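Local coordinates for putative capsular polysaccharide biosynthesis protein (Streptococcus pneumoniae serotype 4, PDB 6EWQ), which binds pyridoxal 5'-phosphate and is probably an aminotransferase acting in capsular polysaccharide biosynthesis, at residues I133-A138 with V174-H179; T197-H202 with S214-A219; F232-L237 with D256-A261. All coordinates share one frame; numbering follows the deposited sequence.

Interaction 1 (I133-A138 with V174-H179); sequences IPVELA and VSDSAH. With PLP (pyridoxal-5'-phosphate), chain E.
Asp176 is tied to segment 133-138 through both its backbone N and its backbone O: the N-H reaches Pro134 O at 3.0 Å, and the O takes the N-H of Glu136 at 3.1 Å. They make Val135 and Asp176 a single parallel bridge, carrying the pairing of the sheet just past the end of strand 129-132. Farther along, Ala138 N donates to His179 ND1 at 3.3 Å, coming in 23° out of the ring plane. The other ring nitrogen, NE2, is hydrogen-bonded to O3 of the cofactor at 2.6 Å. A water takes the N-H of His179 and donates to Asp176 O and, weakly, to Glu136 O, linking the two segments. Ser175 OG donates to Glu136 OE2, modelled very short at 2.4 Å, so its length is doubtful; the carboxylate is also bonded to Tyr144 and Cys142. With CG anti to the backbone N (chi1 -174°), Asp176 stretches out until OD2 and OD1 lie 2.9 and 3.1 Å from PLP N1; OD2 is hydrogen-bonded to Ser93 OG, and OD1 closes an Asx turn with Ala178 N. Packing completes the contact: Ile133 CG2 lies 3.9 Å from Asp176 CB, and Ala178 CB sits against PLP C2. An aspartate facing the pyridine nitrogen is the hallmark of fold type I PLP enzymes; here a backbone N-H of 133-138 also helps fix the rotation of the imidazole that meets the cofactor's phenolic oxygen.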
loop_
_atom_site.group_PDB
_atom_site.type_symbol
_atom_site.label_atom_id
_atom_site.label_comp_id
_atom_site.label_asym_id
_atom_site.label_seq_id
_atom_site.Cartn_x
_atom_site.Cartn_y
_atom_site.Cartn_z
ATOM N N ILE A 133 6.989 -20.897 -0.229
ATOM C CA ILE A 133 5.842 -20.216 -0.838
ATOM C C ILE A 133 5.456 -20.919 -2.123
ATOM O O ILE A 133 5.880 -20.523 -3.195
ATOM C CB ILE A 133 6.139 -18.730 -1.104
ATOM C CG1 ILE A 133 6.725 -18.086 0.168
ATOM C CG2 ILE A 133 4.867 -18.009 -1.607
ATOM C CD1 ILE A 133 6.891 -16.591 0.093
ATOM N N PRO A 134 4.607 -21.959 -2.030
ATOM C CA PRO A 134 4.046 -22.503 -3.265
ATOM C C PRO A 134 2.975 -21.573 -3.844
ATOM O O PRO A 134 2.402 -20.797 -3.095
ATOM C CB PRO A 134 3.396 -23.787 -2.805
ATOM C CG PRO A 134 3.050 -23.560 -1.369
ATOM C CD PRO A 134 4.040 -22.585 -0.822
ATOM N N VAL A 135 2.780 -21.600 -5.158
ATOM C CA VAL A 135 1.758 -20.809 -5.823
ATOM C C VAL A 135 0.676 -21.729 -6.309
ATOM O O VAL A 135 0.968 -22.746 -6.934
ATOM C CB VAL A 135 2.299 -19.908 -6.991
ATOM C CG1 VAL A 135 2.987 -20.695 -8.113
ATOM C CG2 VAL A 135 1.186 -19.046 -7.604
ATOM N N GLU A 136 -0.576 -21.347 -6.059
ATOM C CA GLU A 136 -1.738 -22.119 -6.498
ATOM C C GLU A 136 -2.203 -21.582 -7.885
ATOM O O GLU A 136 -3.181 -20.857 -8.006
ATOM C CB GLU A 136 -2.852 -22.030 -5.488
ATOM C CG GLU A 136 -2.448 -21.883 -4.014
ATOM C CD GLU A 136 -1.638 -23.007 -3.434
ATOM O OE1 GLU A 136 -1.210 -23.954 -4.151
ATOM O OE2 GLU A 136 -1.471 -22.946 -2.222
ATOM N N LEU A 137 -1.427 -21.941 -8.905
ATOM C CA LEU A 137 -1.491 -21.329 -10.240
ATOM C C LEU A 137 -2.776 -21.676 -10.911
ATOM O O LEU A 137 -3.133 -22.823 -10.970
ATOM C CB LEU A 137 -0.312 -21.817 -11.117
ATOM C CG LEU A 137 -0.210 -21.234 -12.544
ATOM C CD1 LEU A 137 0.340 -19.831 -12.505
ATOM C CD2 LEU A 137 0.678 -22.085 -13.456
ATOM N N ALA A 138 -3.422 -20.662 -11.472
ATOM C CA ALA A 138 -4.727 -20.739 -12.124
ATOM C C ALA A 138 -5.897 -21.106 -11.220
ATOM O O ALA A 138 -7.066 -21.187 -11.694
ATOM C CB ALA A 138 -4.662 -21.650 -13.350
ATOM N N VAL A 174 3.653 -21.086 3.327
ATOM C CA VAL A 174 2.813 -19.874 3.109
ATOM C C VAL A 174 2.286 -19.884 1.696
ATOM O O VAL A 174 3.039 -19.695 0.748
ATOM C CB VAL A 174 3.578 -18.558 3.333
ATOM C CG1 VAL A 174 2.654 -17.367 3.114
ATOM C CG2 VAL A 174 4.191 -18.513 4.746
ATOM N N SER A 175 1.008 -20.150 1.550
ATOM C CA SER A 175 0.421 -20.266 0.242
ATOM C C SER A 175 0.209 -18.868 -0.434
ATOM O O SER A 175 -0.542 -18.013 0.065
ATOM C CB SER A 175 -0.914 -21.013 0.320
ATOM O OG SER A 175 -1.660 -20.915 -0.906
ATOM N N ASP A 176 0.822 -18.692 -1.598
ATOM C CA ASP A 176 0.378 -17.674 -2.545
ATOM C C ASP A 176 -0.904 -18.160 -3.276
ATOM O O ASP A 176 -0.849 -18.806 -4.339
ATOM C CB ASP A 176 1.497 -17.371 -3.541
ATOM C CG ASP A 176 1.163 -16.208 -4.489
ATOM O OD1 ASP A 176 0.008 -15.719 -4.513
ATOM O OD2 ASP A 176 2.071 -15.791 -5.250
ATOM N N SER A 177 -2.053 -17.851 -2.693
ATOM C CA SER A 177 -3.352 -18.168 -3.306
ATOM C C SER A 177 -3.983 -16.885 -3.962
ATOM O O SER A 177 -5.198 -16.687 -3.887
ATOM C CB SER A 177 -4.314 -18.769 -2.260
ATOM O OG SER A 177 -3.788 -19.966 -1.703
ATOM N N ALA A 178 -3.170 -16.073 -4.627
ATOM C CA ALA A 178 -3.691 -14.956 -5.380
ATOM C C ALA A 178 -4.812 -15.413 -6.381
ATOM O O ALA A 178 -5.764 -14.668 -6.625
ATOM C CB ALA A 178 -2.583 -14.234 -6.108
ATOM N N HIS A 179 -4.693 -16.617 -6.913
ATOM C CA HIS A 179 -5.611 -17.100 -7.886
ATOM C C HIS A 179 -6.658 -18.058 -7.320
ATOM O O HIS A 179 -7.459 -18.602 -8.069
ATOM C CB HIS A 179 -4.817 -17.860 -8.972
ATOM C CG HIS A 179 -3.696 -17.072 -9.605
ATOM N ND1 HIS A 179 -2.673 -17.682 -10.295
ATOM C CD2 HIS A 179 -3.493 -15.740 -9.736
ATOM C CE1 HIS A 179 -1.841 -16.772 -10.764
ATOM N NE2 HIS A 179 -2.301 -15.578 -10.416
HETATM N N1 PLP E . 0.827 -13.732 -6.781
HETATM C C2 PLP E . 0.227 -14.055 -7.970
HETATM C C2A PLP E . 0.416 -15.436 -8.500
HETATM C C3 PLP E . -0.594 -13.051 -8.701
HETATM O O3 PLP E . -1.208 -13.294 -9.868
HETATM C C4 PLP E . -0.804 -11.714 -8.181
HETATM C C4A PLP E . -1.690 -10.702 -8.988
HETATM C C5 PLP E . -0.082 -11.476 -6.863
HETATM C C6 PLP E . 0.674 -12.495 -6.247
HETATM C C5A PLP E . -0.152 -10.155 -6.142
HETATM O O4P PLP E . -1.443 -9.615 -6.292
HETATM P P PLP E . -1.748 -8.114 -5.850
HETATM O O1P PLP E . -1.605 -7.370 -7.159
HETATM O O2P PLP E . -0.627 -7.813 -4.908
HETATM O O3P PLP E . -3.140 -8.313 -5.223
HETATM O O HOH W 1 -2.369 -18.480 -6.564
#

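Interaction 2 (T197-H202 with S214-A219); sequences TSFSFH and SATWKA. With PLP (pyridoxal-5'-phosphate), chain E.
Ser214 O is approached twice from the opposite strand: Phe199 N donates to it at 2.9 Å, and Ser198 CA adds a CA-H...O contact at 3.2 Å. Ser214 N returns the bond to Phe199 O, so these two residues form one antiparallel hydrogen-bonded pair. Thr197 and Thr216 form the next, each N-H bonded to the other's O at 2.9 Å. Ser198 and Ala215 make the non-hydrogen-bonded pair between them. This is where the sheet of the PLP-binding domain, otherwise largely parallel, takes in its antiparallel strand 213-217, as in other fold type I enzymes. On the face bearing Thr197, Phe199, Ser214 and Thr216, the Phe199 ring presents its edge to Ser214 OG, 3.4 Å from CD2, and to the methyl CG2 of Thr216, 3.9 Å from CE2. Thr197 CG2 lies over one face of the same ring, near its rim. Thr216 sends OG1 the other way, anti to its backbone N, to Lys57 O and Thr55. Phe201 brings CZ to 3.6 Å from Ser214 OG. Ser200, the residue before, turns its side chain to the cofactor phosphate instead, although the modelled position of its hydroxyl is doubtful.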
loop_
_atom_site.group_PDB
_atom_site.type_symbol
_atom_site.label_atom_id
_atom_site.label_comp_id
_atom_site.label_asym_id
_atom_site.label_seq_id
_atom_site.Cartn_x
_atom_site.Cartn_y
_atom_site.Cartn_z
ATOM N N THR A 197 -1.807 -18.077 4.406
ATOM C CA THR A 197 -2.231 -17.914 3.000
ATOM C C THR A 197 -2.508 -16.469 2.737
ATOM O O THR A 197 -3.149 -15.848 3.568
ATOM C CB THR A 197 -3.463 -18.773 2.707
ATOM O OG1 THR A 197 -3.127 -20.168 2.912
ATOM C CG2 THR A 197 -3.971 -18.584 1.222
ATOM N N SER A 198 -2.001 -15.949 1.601
ATOM C CA SER A 198 -2.381 -14.627 1.085
ATOM C C SER A 198 -3.281 -14.743 -0.144
ATOM O O SER A 198 -3.033 -15.563 -1.014
ATOM C CB SER A 198 -1.178 -13.815 0.657
ATOM O OG SER A 198 -0.562 -14.445 -0.412
ATOM N N PHE A 199 -4.295 -13.890 -0.218
ATOM C CA PHE A 199 -5.208 -13.831 -1.369
ATOM C C PHE A 199 -5.172 -12.456 -2.045
ATOM O O PHE A 199 -4.876 -11.457 -1.407
ATOM C CB PHE A 199 -6.658 -14.051 -0.917
ATOM C CG PHE A 199 -6.945 -15.401 -0.366
ATOM C CD1 PHE A 199 -7.150 -16.482 -1.223
ATOM C CD2 PHE A 199 -7.012 -15.604 1.001
ATOM C CE1 PHE A 199 -7.438 -17.759 -0.716
ATOM C CE2 PHE A 199 -7.313 -16.887 1.522
ATOM C CZ PHE A 199 -7.504 -17.961 0.657
ATOM N N SER A 200 -5.506 -12.398 -3.340
ATOM C CA SER A 200 -5.511 -11.139 -4.104
ATOM C C SER A 200 -6.901 -10.835 -4.584
ATOM O O SER A 200 -7.587 -11.714 -5.111
ATOM C CB SER A 200 -4.558 -11.212 -5.311
ATOM O OG SER A 200 -4.465 -9.973 -5.949
ATOM N N PHE A 201 -7.290 -9.586 -4.416
ATOM C CA PHE A 201 -8.586 -9.086 -4.885
ATOM C C PHE A 201 -8.345 -7.999 -5.919
ATOM O O PHE A 201 -9.123 -7.036 -6.070
ATOM C CB PHE A 201 -9.390 -8.531 -3.710
ATOM C CG PHE A 201 -9.409 -9.409 -2.480
ATOM C CD1 PHE A 201 -9.483 -10.791 -2.563
ATOM C CD2 PHE A 201 -9.432 -8.819 -1.190
ATOM C CE1 PHE A 201 -9.523 -11.556 -1.398
ATOM C CE2 PHE A 201 -9.494 -9.579 -0.026
ATOM C CZ PHE A 201 -9.525 -10.945 -0.133
ATOM N N HIS A 202 -7.233 -8.122 -6.617
ATOM C CA HIS A 202 -6.876 -7.192 -7.679
ATOM C C HIS A 202 -7.920 -7.238 -8.819
ATOM O O HIS A 202 -8.656 -8.231 -8.960
ATOM C CB HIS A 202 -5.485 -7.574 -8.172
ATOM C CG HIS A 202 -5.001 -6.772 -9.317
ATOM N ND1 HIS A 202 -5.254 -7.132 -10.619
ATOM C CD2 HIS A 202 -4.240 -5.663 -9.369
ATOM C CE1 HIS A 202 -4.665 -6.272 -11.434
ATOM N NE2 HIS A 202 -4.046 -5.369 -10.692
ATOM N N SER A 214 -5.689 -10.234 1.285
ATOM C CA SER A 214 -5.840 -10.683 2.681
ATOM C C SER A 214 -4.793 -11.671 3.069
ATOM O O SER A 214 -4.241 -12.348 2.217
ATOM C CB SER A 214 -7.232 -11.290 2.947
ATOM O OG SER A 214 -7.363 -12.501 2.224
ATOM N N ALA A 215 -4.481 -11.691 4.362
ATOM C CA ALA A 215 -3.670 -12.711 4.979
ATOM C C ALA A 215 -4.594 -13.481 5.915
ATOM O O ALA A 215 -5.445 -12.882 6.589
ATOM C CB ALA A 215 -2.523 -12.100 5.750
ATOM N N THR A 216 -4.421 -14.800 5.949
ATOM C CA THR A 216 -5.102 -15.677 6.926
ATOM C C THR A 216 -4.171 -16.823 7.273
ATOM O O THR A 216 -3.065 -16.919 6.729
ATOM C CB THR A 216 -6.496 -16.157 6.431
ATOM O OG1 THR A 216 -7.213 -16.773 7.492
ATOM C CG2 THR A 216 -6.421 -17.143 5.263
ATOM N N TRP A 217 -4.624 -17.689 8.179
ATOM C CA TRP A 217 -3.804 -18.806 8.651
ATOM C C TRP A 217 -4.684 -19.917 9.148
ATOM O O TRP A 217 -5.743 -19.652 9.664
ATOM C CB TRP A 217 -2.861 -18.359 9.758
ATOM C CG TRP A 217 -3.510 -17.682 10.914
ATOM C CD1 TRP A 217 -3.910 -18.262 12.074
ATOM C CD2 TRP A 217 -3.773 -16.277 11.056
ATOM N NE1 TRP A 217 -4.418 -17.319 12.922
ATOM C CE2 TRP A 217 -4.365 -16.090 12.321
ATOM C CE3 TRP A 217 -3.576 -15.157 10.230
ATOM C CZ2 TRP A 217 -4.756 -14.825 12.796
ATOM C CZ3 TRP A 217 -3.998 -13.886 10.697
ATOM C CH2 TRP A 217 -4.556 -13.739 11.981
ATOM N N LYS A 218 -4.278 -21.171 8.978
ATOM C CA LYS A 218 -5.123 -22.264 9.458
ATOM C C LYS A 218 -5.051 -22.371 10.987
ATOM O O LYS A 218 -4.103 -21.863 11.609
ATOM C CB LYS A 218 -4.813 -23.609 8.798
ATOM C CG LYS A 218 -3.521 -24.238 9.190
ATOM C CD LYS A 218 -3.365 -25.581 8.515
ATOM C CE LYS A 218 -1.982 -26.144 8.806
ATOM N NZ LYS A 218 -1.555 -27.094 7.767
ATOM N N ALA A 219 -6.129 -22.947 11.546
ATOM C CA ALA A 219 -6.270 -23.191 12.969
ATOM C C ALA A 219 -5.116 -24.058 13.370
ATOM O O ALA A 219 -4.841 -25.056 12.736
ATOM C CB ALA A 219 -7.585 -23.878 13.291
HETATM N N1 PLP E . 0.827 -13.732 -6.781
HETATM C C2 PLP E . 0.227 -14.055 -7.970
HETATM C C2A PLP E . 0.416 -15.436 -8.500
HETATM C C3 PLP E . -0.594 -13.051 -8.701
HETATM O O3 PLP E . -1.208 -13.294 -9.868
HETATM C C4 PLP E . -0.804 -11.714 -8.181
HETATM C C4A PLP E . -1.690 -10.702 -8.988
HETATM C C5 PLP E . -0.082 -11.476 -6.863
HETATM C C6 PLP E . 0.674 -12.495 -6.247
HETATM C C5A PLP E . -0.152 -10.155 -6.142
HETATM O O4P PLP E . -1.443 -9.615 -6.292
HETATM P P PLP E . -1.748 -8.114 -5.850
HETATM O O1P PLP E . -1.605 -7.370 -7.159
HETATM O O2P PLP E . -0.627 -7.813 -4.908
HETATM O O3P PLP E . -3.140 -8.313 -5.223
#

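Interaction 3 (F232-L237 with D256-A261); sequences FQILSL and DIVTPA
Leu235 leans on segment 256-261 with one side of its side chain. Its CB stands 4.4 Å from Ala261 CB, and CG, anti to the carbonyl carbon (chi1 -61°), lies a little farther from that methyl. The branches then part. CD2 comes back toward the loop and touches two groups at once, Thr259 CG2 at 3.9 Å and Ala261 CB at 4.0 Å, while CD1 turns from Ala261 and stays 6.0 Å from its CB. Leucine and threonine cross at a slant, methyl against methyl. Ala261 itself points at the helix and sets its CB against the backbone of the last turn, 3.5 Å from Leu235 O and only slightly farther from Leu235 CA. Beside it, Ile234 makes a second apolar touch: its CG2 meets Val258 CG2 at 3.9 Å, the two side chains crossing at about a right angle. The helix end is tied by its own means, with Ser236 OG donating to Gln233 O at 2.7 Å, and just past Ala261 the loop is bonded to it through backbone pairs of Leu235 with Tyr262 and Ser236 with Cys264. The contact thus lays the loop that follows the short strand 256-257, with its inverse gamma turn at Pro260, along the C-terminal turn of helix 225-236. Segment 256-261 also faces the second subunit: Asp256 OD2 bonds to Thr358 OG1 and Pro260 O to His99 NE2 of that subunit. Strand 240-241 lies beside Ile234 and Val258, and helix 64-75 packs against Leu235 through Leu70 and Val74.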
loop_
_atom_site.group_PDB
_atom_site.type_symbol
_atom_site.label_atom_id
_atom_site.label_comp_id
_atom_site.label_asym_id
_atom_site.label_seq_id
_atom_site.Cartn_x
_atom_site.Cartn_y
_atom_site.Cartn_z
ATOM N N PHE A 232 -0.588 -8.392 12.886
ATOM C CA PHE A 232 -0.821 -7.974 11.503
ATOM C C PHE A 232 -1.333 -6.508 11.441
ATOM O O PHE A 232 -0.844 -5.689 10.645
ATOM C CB PHE A 232 -1.790 -8.939 10.791
ATOM C CG PHE A 232 -1.121 -10.136 10.192
ATOM C CD1 PHE A 232 -0.475 -10.028 8.978
ATOM C CD2 PHE A 232 -1.164 -11.375 10.822
ATOM C CE1 PHE A 232 0.119 -11.124 8.412
ATOM C CE2 PHE A 232 -0.570 -12.474 10.277
ATOM C CZ PHE A 232 0.090 -12.350 9.084
ATOM N N GLN A 233 -2.293 -6.182 12.304
ATOM C CA GLN A 233 -2.952 -4.868 12.303
ATOM C C GLN A 233 -2.000 -3.767 12.593
ATOM O O GLN A 233 -1.970 -2.751 11.898
ATOM C CB GLN A 233 -4.095 -4.825 13.313
ATOM C CG GLN A 233 -5.344 -5.581 12.856
ATOM C CD GLN A 233 -6.062 -4.914 11.664
ATOM O OE1 GLN A 233 -5.948 -3.715 11.472
ATOM N NE2 GLN A 233 -6.769 -5.703 10.852
ATOM N N ILE A 234 -1.207 -3.998 13.641
ATOM C CA ILE A 234 -0.134 -3.114 14.027
ATOM C C ILE A 234 0.832 -2.840 12.875
ATOM O O ILE A 234 1.150 -1.679 12.623
ATOM C CB ILE A 234 0.637 -3.667 15.255
ATOM C CG1 ILE A 234 -0.253 -3.493 16.507
ATOM C CG2 ILE A 234 1.943 -2.906 15.473
ATOM C CD1 ILE A 234 0.282 -4.200 17.757
ATOM N N LEU A 235 1.302 -3.888 12.190
ATOM C CA LEU A 235 2.213 -3.693 11.062
ATOM C C LEU A 235 1.592 -3.022 9.836
ATOM O O LEU A 235 2.319 -2.413 9.061
ATOM C CB LEU A 235 2.788 -5.012 10.624
ATOM C CG LEU A 235 3.614 -5.787 11.624
ATOM C CD1 LEU A 235 4.026 -7.124 10.983
ATOM C CD2 LEU A 235 4.797 -5.001 12.126
ATOM N N SER A 236 0.265 -3.110 9.675
ATOM C CA SER A 236 -0.446 -2.513 8.517
ATOM C C SER A 236 -0.750 -1.026 8.662
ATOM O O SER A 236 -1.102 -0.340 7.683
ATOM C CB SER A 236 -1.737 -3.262 8.314
ATOM O OG SER A 236 -2.695 -2.874 9.281
ATOM N N LEU A 237 -0.625 -0.512 9.901
ATOM C CA LEU A 237 -1.083 0.832 10.245
ATOM C C LEU A 237 0.003 1.475 11.086
ATOM O O LEU A 237 -0.212 1.807 12.263
ATOM C CB LEU A 237 -2.415 0.752 11.012
ATOM C CG LEU A 237 -3.731 0.663 10.269
ATOM C CD1 LEU A 237 -4.787 -0.139 11.037
ATOM C CD2 LEU A 237 -4.285 2.068 9.953
ATOM N N ASP A 256 0.796 4.897 20.908
ATOM C CA ASP A 256 2.242 4.665 20.823
ATOM C C ASP A 256 2.541 4.060 19.454
ATOM O O ASP A 256 1.650 3.573 18.781
ATOM C CB ASP A 256 2.675 3.721 21.968
ATOM C CG ASP A 256 4.182 3.566 22.099
ATOM O OD1 ASP A 256 4.939 4.463 21.664
ATOM O OD2 ASP A 256 4.620 2.523 22.665
ATOM N N ILE A 257 3.786 4.117 19.031
ATOM C CA ILE A 257 4.214 3.444 17.830
ATOM C C ILE A 257 5.279 2.457 18.291
ATOM O O ILE A 257 6.320 2.885 18.775
ATOM C CB ILE A 257 4.802 4.422 16.812
ATOM C CG1 ILE A 257 3.780 5.517 16.439
ATOM C CG2 ILE A 257 5.303 3.674 15.586
ATOM C CD1 ILE A 257 2.531 5.031 15.729
ATOM N N VAL A 258 4.991 1.152 18.195
ATOM C CA VAL A 258 5.894 0.129 18.728
ATOM C C VAL A 258 7.013 -0.250 17.780
ATOM O O VAL A 258 8.040 -0.760 18.236
ATOM C CB VAL A 258 5.172 -1.141 19.288
ATOM C CG1 VAL A 258 4.122 -0.758 20.364
ATOM C CG2 VAL A 258 4.581 -1.981 18.186
ATOM N N THR A 259 6.837 0.002 16.493
ATOM C CA THR A 259 7.815 -0.367 15.499
ATOM C C THR A 259 7.514 0.502 14.262
ATOM O O THR A 259 6.348 0.677 13.931
ATOM C CB THR A 259 7.727 -1.913 15.225
ATOM O OG1 THR A 259 8.917 -2.387 14.614
ATOM C CG2 THR A 259 6.571 -2.294 14.343
ATOM N N PRO A 260 8.534 1.035 13.564
ATOM C CA PRO A 260 8.212 1.897 12.451
ATOM C C PRO A 260 7.732 1.077 11.275
ATOM O O PRO A 260 8.514 0.733 10.382
ATOM C CB PRO A 260 9.530 2.599 12.168
ATOM C CG PRO A 260 10.584 1.817 12.944
ATOM C CD PRO A 260 9.937 0.591 13.474
ATOM N N ALA A 261 6.420 0.799 11.253
ATOM C CA ALA A 261 5.834 -0.188 10.324
ATOM C C ALA A 261 5.193 0.464 9.088
ATOM O O ALA A 261 5.644 1.532 8.681
ATOM C CB ALA A 261 4.872 -1.127 11.065
#

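How the interactions relate
From the N terminus the three contacts come in series, none nesting in or crossing another. Interaction 1 closes off the 35 residues between its segments, with helices 144-153 and 163-167. Interaction 2 then closes the 11 residues between its own segments. The two are joined because strands 172-176 and 196-200 are neighbours in one sheet, probably hydrogen-bonded from Ser175 and Ser177 to Ser198, and both reach the same PLP. Interaction 3 follows through helix 225-236, where Phe232 packs on Ala215 and Trp217 of interaction 2; it closes the 18 residues holding strand 240-241 and helix 244-248, and its segment 256-261 meets the second subunit, without touching interaction 1.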